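Long-range contacts in cytochrome c, putative (Shewanella oneidensis, PDB 1SP3), which carries eight c-type hemes in one chain and probably serves in respiration as a tetrathionate reductase: residues P134-C139 against N178-N183; G155-S160 against I398-S403. All blocks are in the same frame, centred on the assembly; numbering follows the deposited sequence.

Contact 1 (P134-C139 against N178-N183); sequences PVRDNC and NFQCQN. With HEC (heme c), chain F.
Arg136 and Gln180 mark the point where the two backbones come nearest, their CA atoms 5.3 Å apart. Each segment is a loop turning into a short helix: Val135 is the N-cap of helix 136-143, and residues 178-180 lead into helix 181-184. Asn138 OD1 accepts from Val135 N at 2.8 Å, one half of a capping box; valine has no side-chain oxygen to supply the other half. Three hydrogen bonds cross the contact, each joining a side chain to main chain. Gln182 NE2 reaches Pro134 O at 2.9 Å, almost straight (170°), and also donates to a heme propionate, a double task suited to an amide NH2. Gln180 bends at chi2 (-52°), which carries CD back toward the other segment, and OE1 takes the first-turn amide Arg136 N at 2.9 Å, nearly in line with its own C=O.

Both segments bring in the first cysteine of a CXXCH heme-attachment motif. Cys139 SG is joined to CAB of heme c #3 at 1.9 Å, Cys181 SG to heme c #6, and the two thioether sulfurs touch at 3.6 Å. Cys181 CB also rests on methyl CMB of the heme bound by Cys139, so the contact sets two hemes close together, consistent with electron transfer between them.

The Arg136 guanidinium lies with Gln180 OE1 over one face and the two planar groups only 19° apart. NH1 donates to Phe179 O at 2.8 Å, with the oxygen near the guanidinium plane but NH1 well above the carbonyl plane. NH2 bonds Ala162 O, so main-chain oxygens take N-H groups from both NH1 and NH2 of this buried side chain. A methionine in its place would probably leave the carbonyls of Phe179 and Ala162 without these donors.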
loop_
_atom_site.group_PDB
_atom_site.type_symbol
_atom_site.label_atom_id
_atom_site.label_comp_id
_atom_site.label_asym_id
_atom_site.label_seq_id
_atom_site.Cartn_x
_atom_site.Cartn_y
_atom_site.Cartn_z
ATOM N N PRO A 134 -1.587 -18.216 -9.663
ATOM C CA PRO A 134 -1.960 -16.780 -9.717
ATOM C C PRO A 134 -1.298 -16.102 -10.936
ATOM O O PRO A 134 -0.096 -16.408 -11.262
ATOM C CB PRO A 134 -1.303 -16.166 -8.446
ATOM C CG PRO A 134 -1.196 -17.498 -7.390
ATOM C CD PRO A 134 -0.880 -18.604 -8.422
ATOM N N VAL A 135 -2.018 -15.153 -11.535
ATOM C CA VAL A 135 -1.436 -14.194 -12.504
ATOM C C VAL A 135 -1.558 -12.785 -11.982
ATOM O O VAL A 135 -2.158 -12.568 -10.896
ATOM C CB VAL A 135 -2.131 -14.313 -13.851
ATOM C CG1 VAL A 135 -1.921 -15.711 -14.364
ATOM C CG2 VAL A 135 -3.666 -13.887 -13.795
ATOM N N ARG A 136 -1.008 -11.800 -12.696
ATOM C CA ARG A 136 -1.098 -10.419 -12.173
ATOM C C ARG A 136 -2.491 -10.030 -11.690
ATOM O O ARG A 136 -2.674 -9.380 -10.608
ATOM C CB ARG A 136 -0.561 -9.423 -13.178
ATOM C CG ARG A 136 0.945 -9.617 -13.500
ATOM C CD ARG A 136 1.421 -8.640 -14.597
ATOM N NE ARG A 136 0.633 -8.755 -15.839
ATOM C CZ ARG A 136 0.922 -9.563 -16.884
ATOM N NH1 ARG A 136 2.001 -10.347 -16.829
ATOM N NH2 ARG A 136 0.100 -9.611 -17.978
ATOM N N ASP A 137 -3.502 -10.465 -12.427
ATOM C CA ASP A 137 -4.872 -10.035 -12.082
ATOM C C ASP A 137 -5.364 -10.604 -10.740
ATOM O O ASP A 137 -6.276 -10.054 -10.116
ATOM C CB ASP A 137 -5.853 -10.324 -13.230
ATOM C CG ASP A 137 -6.934 -9.232 -13.371
ATOM O OD1 ASP A 137 -6.641 -8.013 -13.162
ATOM O OD2 ASP A 137 -8.142 -9.484 -13.649
ATOM N N ASN A 138 -4.797 -11.720 -10.276
ATOM C CA ASN A 138 -5.215 -12.215 -8.981
ATOM C C ASN A 138 -4.659 -11.288 -7.878
ATOM O O ASN A 138 -5.403 -10.868 -7.006
ATOM C CB ASN A 138 -4.778 -13.652 -8.759
ATOM C CG ASN A 138 -5.383 -14.612 -9.758
ATOM O OD1 ASN A 138 -4.709 -15.043 -10.731
ATOM N ND2 ASN A 138 -6.645 -15.006 -9.509
ATOM N N CYS A 139 -3.357 -10.981 -7.914
ATOM C CA CYS A 139 -2.755 -10.106 -6.908
ATOM C C CYS A 139 -3.489 -8.797 -6.952
ATOM O O CYS A 139 -3.784 -8.276 -5.935
ATOM C CB CYS A 139 -1.243 -9.879 -7.153
ATOM S SG CYS A 139 -0.455 -11.483 -7.361
ATOM N N ASN A 178 6.453 -10.045 -19.922
ATOM C CA ASN A 178 5.273 -10.679 -19.417
ATOM C C ASN A 178 5.429 -11.314 -18.012
ATOM O O ASN A 178 4.933 -12.452 -17.723
ATOM C CB ASN A 178 4.841 -11.758 -20.429
ATOM C CG ASN A 178 3.494 -12.318 -20.104
ATOM O OD1 ASN A 178 3.212 -13.490 -20.415
ATOM N ND2 ASN A 178 2.652 -11.508 -19.449
ATOM N N PHE A 179 6.155 -10.635 -17.136
ATOM C CA PHE A 179 6.346 -11.247 -15.812
ATOM C C PHE A 179 5.020 -11.305 -15.051
ATOM O O PHE A 179 4.244 -10.348 -15.113
ATOM C CB PHE A 179 7.280 -10.428 -14.945
ATOM C CG PHE A 179 8.728 -10.587 -15.247
ATOM C CD1 PHE A 179 9.182 -11.358 -16.329
ATOM C CD2 PHE A 179 9.656 -9.910 -14.458
ATOM C CE1 PHE A 179 10.524 -11.454 -16.596
ATOM C CE2 PHE A 179 10.975 -9.991 -14.723
ATOM C CZ PHE A 179 11.417 -10.804 -15.791
ATOM N N GLN A 180 4.782 -12.389 -14.323
ATOM C CA GLN A 180 3.737 -12.366 -13.269
ATOM C C GLN A 180 4.376 -11.804 -12.027
ATOM O O GLN A 180 5.613 -11.823 -11.978
ATOM C CB GLN A 180 3.252 -13.808 -12.953
ATOM C CG GLN A 180 2.755 -14.554 -14.268
ATOM C CD GLN A 180 1.722 -13.740 -15.049
ATOM O OE1 GLN A 180 0.920 -12.951 -14.471
ATOM N NE2 GLN A 180 1.698 -13.943 -16.341
ATOM N N CYS A 181 3.598 -11.417 -10.988
ATOM C CA CYS A 181 4.163 -10.766 -9.840
ATOM C C CYS A 181 5.175 -11.632 -9.130
ATOM O O CYS A 181 6.227 -11.112 -8.728
ATOM C CB CYS A 181 3.077 -10.405 -8.834
ATOM S SG CYS A 181 1.663 -9.528 -9.489
ATOM N N GLN A 182 4.846 -12.945 -8.986
ATOM C CA GLN A 182 5.743 -13.896 -8.334
ATOM C C GLN A 182 6.993 -14.205 -9.139
ATOM O O GLN A 182 7.863 -14.835 -8.599
ATOM C CB GLN A 182 5.065 -15.230 -7.944
ATOM C CG GLN A 182 4.633 -16.067 -9.184
ATOM C CD GLN A 182 3.212 -15.788 -9.683
ATOM O OE1 GLN A 182 2.720 -14.633 -9.674
ATOM N NE2 GLN A 182 2.528 -16.846 -10.081
ATOM N N ASN A 183 7.096 -13.817 -10.408
ATOM C CA ASN A 183 8.399 -13.943 -11.080
ATOM C C ASN A 183 9.451 -13.100 -10.306
ATOM O O ASN A 183 10.630 -13.468 -10.223
ATOM C CB ASN A 183 8.274 -13.386 -12.459
ATOM C CG ASN A 183 7.940 -14.415 -13.482
ATOM O OD1 ASN A 183 8.872 -15.058 -13.992
ATOM N ND2 ASN A 183 6.641 -14.556 -13.864
HETATM FE FE HEC F . -0.654 -8.753 -1.211
HETATM C CHA HEC F . 0.941 -7.027 1.225
HETATM C CHB HEC F . 2.351 -9.230 -2.764
HETATM C CHC HEC F . -2.137 -10.956 -3.324
HETATM C CHD HEC F . -3.650 -7.910 0.200
HETATM N NA HEC F . 1.267 -8.227 -0.849
HETATM C C1A HEC F . 1.704 -7.471 0.176
HETATM C C2A HEC F . 3.131 -7.331 0.125
HETATM C C3A HEC F . 3.544 -7.972 -0.967
HETATM C C4A HEC F . 2.384 -8.527 -1.606
HETATM C CMA HEC F . 5.007 -8.004 -1.497
HETATM C CAA HEC F . 3.987 -6.466 1.163
HETATM C CBA HEC F . 4.652 -7.298 2.260
HETATM C CGA HEC F . 3.789 -7.282 3.505
HETATM O O1A HEC F . 3.919 -8.219 4.354
HETATM O O2A HEC F . 3.035 -6.280 3.702
HETATM N NB HEC F . 0.005 -9.869 -2.768
HETATM C C1B HEC F . 1.266 -9.931 -3.242
HETATM C C2B HEC F . 1.284 -10.754 -4.429
HETATM C C3B HEC F . 0.049 -11.208 -4.623
HETATM C C4B HEC F . -0.773 -10.683 -3.546
HETATM C CMB HEC F . 2.616 -10.932 -5.207
HETATM C CAB HEC F . -0.472 -12.275 -5.641
HETATM C CBB HEC F . 0.200 -13.491 -5.602
HETATM N NC HEC F . -2.499 -9.329 -1.520
HETATM C C1C HEC F . -2.943 -10.276 -2.457
HETATM C C2C HEC F . -4.371 -10.295 -2.418
HETATM C C3C HEC F . -4.760 -9.490 -1.429
HETATM C C4C HEC F . -3.621 -8.843 -0.830
HETATM C CMC HEC F . -5.308 -11.104 -3.355
HETATM C CAC HEC F . -6.225 -9.275 -1.060
HETATM C CBC HEC F . -6.989 -10.364 -0.622
HETATM N ND HEC F . -1.274 -7.579 0.385
HETATM C C1D HEC F . -2.571 -7.382 0.834
HETATM C C2D HEC F . -2.589 -6.640 2.058
HETATM C C3D HEC F . -1.157 -6.441 2.398
HETATM C C4D HEC F . -0.411 -7.047 1.307
HETATM C CMD HEC F . -3.750 -6.129 2.959
HETATM C CAD HEC F . -0.571 -5.716 3.644
HETATM C CBD HEC F . -0.356 -6.876 4.594
HETATM C CGD HEC F . 0.142 -6.348 5.934
HETATM O O1D HEC F . 1.363 -6.063 6.003
HETATM O O2D HEC F . -0.625 -6.188 6.937
#

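Contact 2 (G155-S160 against I398-S403); sequences GDLDSS and INHMVS. With HEC (heme c), chain G.
Asp156 and His400 are linked through a single carboxylate oxygen, OD1, which accepts three N-H groups. The backbone donors come from its anti side: Asn399 N at 2.8 Å and His400 N also at 2.8 Å. The third, His400 ND1, stands 2.9 Å from OD1, above the carboxylate plane (60° out of it). The Asp156 side chain sets out toward the opposing loop, and its CG lies between the backbone N and the carbonyl carbon (chi1 70°). A water held by Asn399 ND2 adds a weak bond to OD1, while Asn399 OD1 is taken by Gln233 NE2.

On the metal side, His400 NE2 binds the iron of heme c #6 at 2.1 Å, with His185 as the other axial ligand. Asp156 is therefore a second-shell residue: its bond to ND1 is likely to restrain the ring's rotation about the Fe-NE2 bond and would probably lend the imidazole some anionic character, stabilising the ferric state.

The remaining contacts are van der Waals. Leu157 CD2 makes a CH-pi contact over one face of the His400 ring, 3.8 Å from its centroid, with Asn399 CB on the opposite face; Leu157 CD1 meets the heme at CHB. The extended, pliable Met401 lies against two carbonyl oxygens, its CG 3.5 Å from Asp156 O and its CE near Gly155 O. Ile398 CD1 packs on Asp156 CB.

Residues 155-160 belong to the loop between helices 136-143 and 181-184. The partner segment follows strand 387-397; just past its end Ile398 touches Pro328 and Lys330 of strand 325-339, and the chain runs on toward helix 411-414.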
loop_
_atom_site.group_PDB
_atom_site.type_symbol
_atom_site.label_atom_id
_atom_site.label_comp_id
_atom_site.label_asym_id
_atom_site.label_seq_id
_atom_site.Cartn_x
_atom_site.Cartn_y
_atom_site.Cartn_z
ATOM N N GLY A 155 0.451 4.719 -6.585
ATOM C CA GLY A 155 0.160 4.998 -7.960
ATOM C C GLY A 155 1.015 4.214 -8.927
ATOM O O GLY A 155 0.879 4.471 -10.118
ATOM N N ASP A 156 1.856 3.294 -8.440
ATOM C CA ASP A 156 2.678 2.433 -9.326
ATOM C C ASP A 156 2.073 1.060 -9.731
ATOM O O ASP A 156 2.698 0.266 -10.424
ATOM C CB ASP A 156 4.173 2.295 -8.854
ATOM C CG ASP A 156 4.357 1.471 -7.583
ATOM O OD1 ASP A 156 5.489 0.939 -7.336
ATOM O OD2 ASP A 156 3.466 1.264 -6.743
ATOM N N LEU A 157 0.898 0.735 -9.240
ATOM C CA LEU A 157 0.269 -0.534 -9.645
ATOM C C LEU A 157 -1.173 -0.171 -9.992
ATOM O O LEU A 157 -1.973 0.146 -9.117
ATOM C CB LEU A 157 0.299 -1.525 -8.492
ATOM C CG LEU A 157 1.596 -2.236 -8.070
ATOM C CD1 LEU A 157 1.377 -3.238 -6.933
ATOM C CD2 LEU A 157 2.290 -2.941 -9.209
ATOM N N ASP A 158 -1.488 -0.180 -11.273
ATOM C CA ASP A 158 -2.786 0.270 -11.739
ATOM C C ASP A 158 -3.593 -0.901 -12.379
ATOM O O ASP A 158 -3.027 -2.000 -12.568
ATOM C CB ASP A 158 -2.626 1.581 -12.556
ATOM C CG ASP A 158 -2.635 1.403 -14.074
ATOM O OD1 ASP A 158 -1.807 0.658 -14.691
ATOM O OD2 ASP A 158 -3.462 2.064 -14.790
ATOM N N SER A 159 -4.885 -0.674 -12.673
ATOM C CA SER A 159 -5.740 -1.712 -13.270
ATOM C C SER A 159 -5.193 -2.207 -14.595
ATOM O O SER A 159 -5.493 -3.311 -15.010
ATOM C CB SER A 159 -7.158 -1.194 -13.520
ATOM O OG SER A 159 -7.091 0.223 -13.641
ATOM N N SER A 160 -4.397 -1.401 -15.257
ATOM C CA SER A 160 -3.825 -1.821 -16.516
ATOM C C SER A 160 -2.627 -2.771 -16.337
ATOM O O SER A 160 -2.142 -3.304 -17.327
ATOM C CB SER A 160 -3.320 -0.601 -17.243
ATOM O OG SER A 160 -1.915 -0.601 -17.110
ATOM N N ILE A 398 8.105 3.698 -4.402
ATOM C CA ILE A 398 7.722 3.426 -5.754
ATOM C C ILE A 398 8.688 2.359 -6.288
ATOM O O ILE A 398 9.848 2.617 -6.391
ATOM C CB ILE A 398 7.852 4.726 -6.594
ATOM C CG1 ILE A 398 6.780 5.770 -6.188
ATOM C CG2 ILE A 398 7.668 4.397 -8.048
ATOM C CD1 ILE A 398 5.352 5.120 -6.424
ATOM N N ASN A 399 8.177 1.213 -6.756
ATOM C CA ASN A 399 8.994 0.123 -7.230
ATOM C C ASN A 399 8.622 -0.469 -8.570
ATOM O O ASN A 399 9.428 -1.259 -9.108
ATOM C CB ASN A 399 9.055 -1.038 -6.198
ATOM C CG ASN A 399 9.774 -0.625 -4.905
ATOM O OD1 ASN A 399 11.006 -0.550 -4.815
ATOM N ND2 ASN A 399 8.976 -0.372 -3.900
ATOM N N HIS A 400 7.434 -0.167 -9.070
ATOM C CA HIS A 400 6.890 -0.747 -10.310
ATOM C C HIS A 400 6.800 0.312 -11.417
ATOM O O HIS A 400 7.117 1.454 -11.140
ATOM C CB HIS A 400 5.586 -1.513 -10.055
ATOM C CG HIS A 400 5.694 -2.402 -8.857
ATOM N ND1 HIS A 400 5.441 -1.948 -7.570
ATOM C CD2 HIS A 400 6.166 -3.666 -8.724
ATOM C CE1 HIS A 400 5.718 -2.917 -6.704
ATOM N NE2 HIS A 400 6.145 -3.971 -7.377
ATOM N N MET A 401 6.374 -0.077 -12.646
ATOM C CA MET A 401 6.375 0.814 -13.789
ATOM C C MET A 401 7.798 1.205 -14.238
ATOM O O MET A 401 8.024 2.306 -14.777
ATOM C CB MET A 401 5.525 2.089 -13.564
ATOM C CG MET A 401 4.014 1.786 -13.343
ATOM S SD MET A 401 2.904 3.255 -13.056
ATOM C CE MET A 401 1.312 2.374 -13.192
ATOM N N VAL A 402 8.734 0.301 -14.114
ATOM C CA VAL A 402 10.032 0.631 -14.664
ATOM C C VAL A 402 9.796 0.950 -16.175
ATOM O O VAL A 402 9.091 0.215 -16.864
ATOM C CB VAL A 402 11.051 -0.500 -14.442
ATOM C CG1 VAL A 402 12.347 -0.245 -15.304
ATOM C CG2 VAL A 402 11.393 -0.646 -12.882
ATOM N N SER A 403 10.286 2.106 -16.640
ATOM C CA SER A 403 10.081 2.546 -18.029
ATOM C C SER A 403 11.185 1.964 -18.929
ATOM O O SER A 403 12.253 1.602 -18.395
ATOM C CB SER A 403 10.221 4.065 -18.062
ATOM O OG SER A 403 9.127 4.585 -17.365
HETATM FE FE HEC G . 6.446 -5.809 -6.484
HETATM C CHA HEC G . 7.570 -4.174 -3.690
HETATM C CHB HEC G . 3.366 -5.947 -5.163
HETATM C CHC HEC G . 5.262 -7.188 -9.471
HETATM C CHD HEC G . 9.589 -5.848 -7.763
HETATM N NA HEC G . 5.558 -5.130 -4.751
HETATM C C1A HEC G . 6.230 -4.529 -3.720
HETATM C C2A HEC G . 5.304 -4.294 -2.666
HETATM C C3A HEC G . 4.130 -4.767 -3.070
HETATM C C4A HEC G . 4.286 -5.285 -4.416
HETATM C CMA HEC G . 2.810 -4.730 -2.279
HETATM C CAA HEC G . 5.655 -3.577 -1.346
HETATM C CBA HEC G . 5.501 -2.061 -1.677
HETATM C CGA HEC G . 5.625 -1.338 -0.339
HETATM O O1A HEC G . 4.666 -1.493 0.490
HETATM O O2A HEC G . 6.664 -0.630 -0.075
HETATM N NB HEC G . 4.727 -6.469 -7.179
HETATM C C1B HEC G . 3.545 -6.441 -6.435
HETATM C C2B HEC G . 2.464 -6.910 -7.263
HETATM C C3B HEC G . 2.990 -7.227 -8.463
HETATM C C4B HEC G . 4.400 -6.983 -8.426
HETATM C CMB HEC G . 0.974 -7.019 -6.813
HETATM C CAB HEC G . 2.207 -7.744 -9.724
HETATM C CBB HEC G . 1.216 -6.937 -10.254
HETATM N NC HEC G . 7.251 -6.404 -8.293
HETATM C C1C HEC G . 6.589 -7.000 -9.332
HETATM C C2C HEC G . 7.540 -7.355 -10.308
HETATM C C3C HEC G . 8.748 -6.968 -9.830
HETATM C C4C HEC G . 8.566 -6.385 -8.553
HETATM C CMC HEC G . 7.103 -8.077 -11.639
HETATM C CAC HEC G . 10.178 -7.177 -10.471
HETATM C CBC HEC G . 10.375 -6.896 -11.815
HETATM N ND HEC G . 8.270 -5.147 -5.853
HETATM C C1D HEC G . 9.478 -5.227 -6.533
HETATM C C2D HEC G . 10.560 -4.603 -5.798
HETATM C C3D HEC G . 9.957 -4.164 -4.548
HETATM C C4D HEC G . 8.520 -4.471 -4.671
HETATM C CMD HEC G . 12.111 -4.443 -6.167
HETATM C CAD HEC G . 10.691 -3.451 -3.356
HETATM C CBD HEC G . 10.693 -4.536 -2.263
HETATM C CGD HEC G . 11.868 -5.490 -2.325
HETATM O O1D HEC G . 11.942 -6.363 -1.455
HETATM O O2D HEC G . 12.802 -5.322 -3.178
HETATM O O HOH W 1 6.279 -0.207 -4.201
#

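Overall arrangement
From the N terminus, the chain first gives residues 134-139 at the start of helix 136-143, then 155-160. Contact 1 closes when 178-183 returns to 134-139, with 38 residues between, so 155-160 lies inside its loop. Contact 2 waits until 398-403, closing a loop of 237 residues that contains 178-183; the two contacts therefore cross rather than nest. Their centres are 13 Å apart and they do not touch, yet heme c #6 joins them, bonded to Cys181 in contact 1 and ligated by His400 in contact 2. Contact 1 ties two heme-attachment helices together, and contact 2 fastens this region to the end of the large sheet.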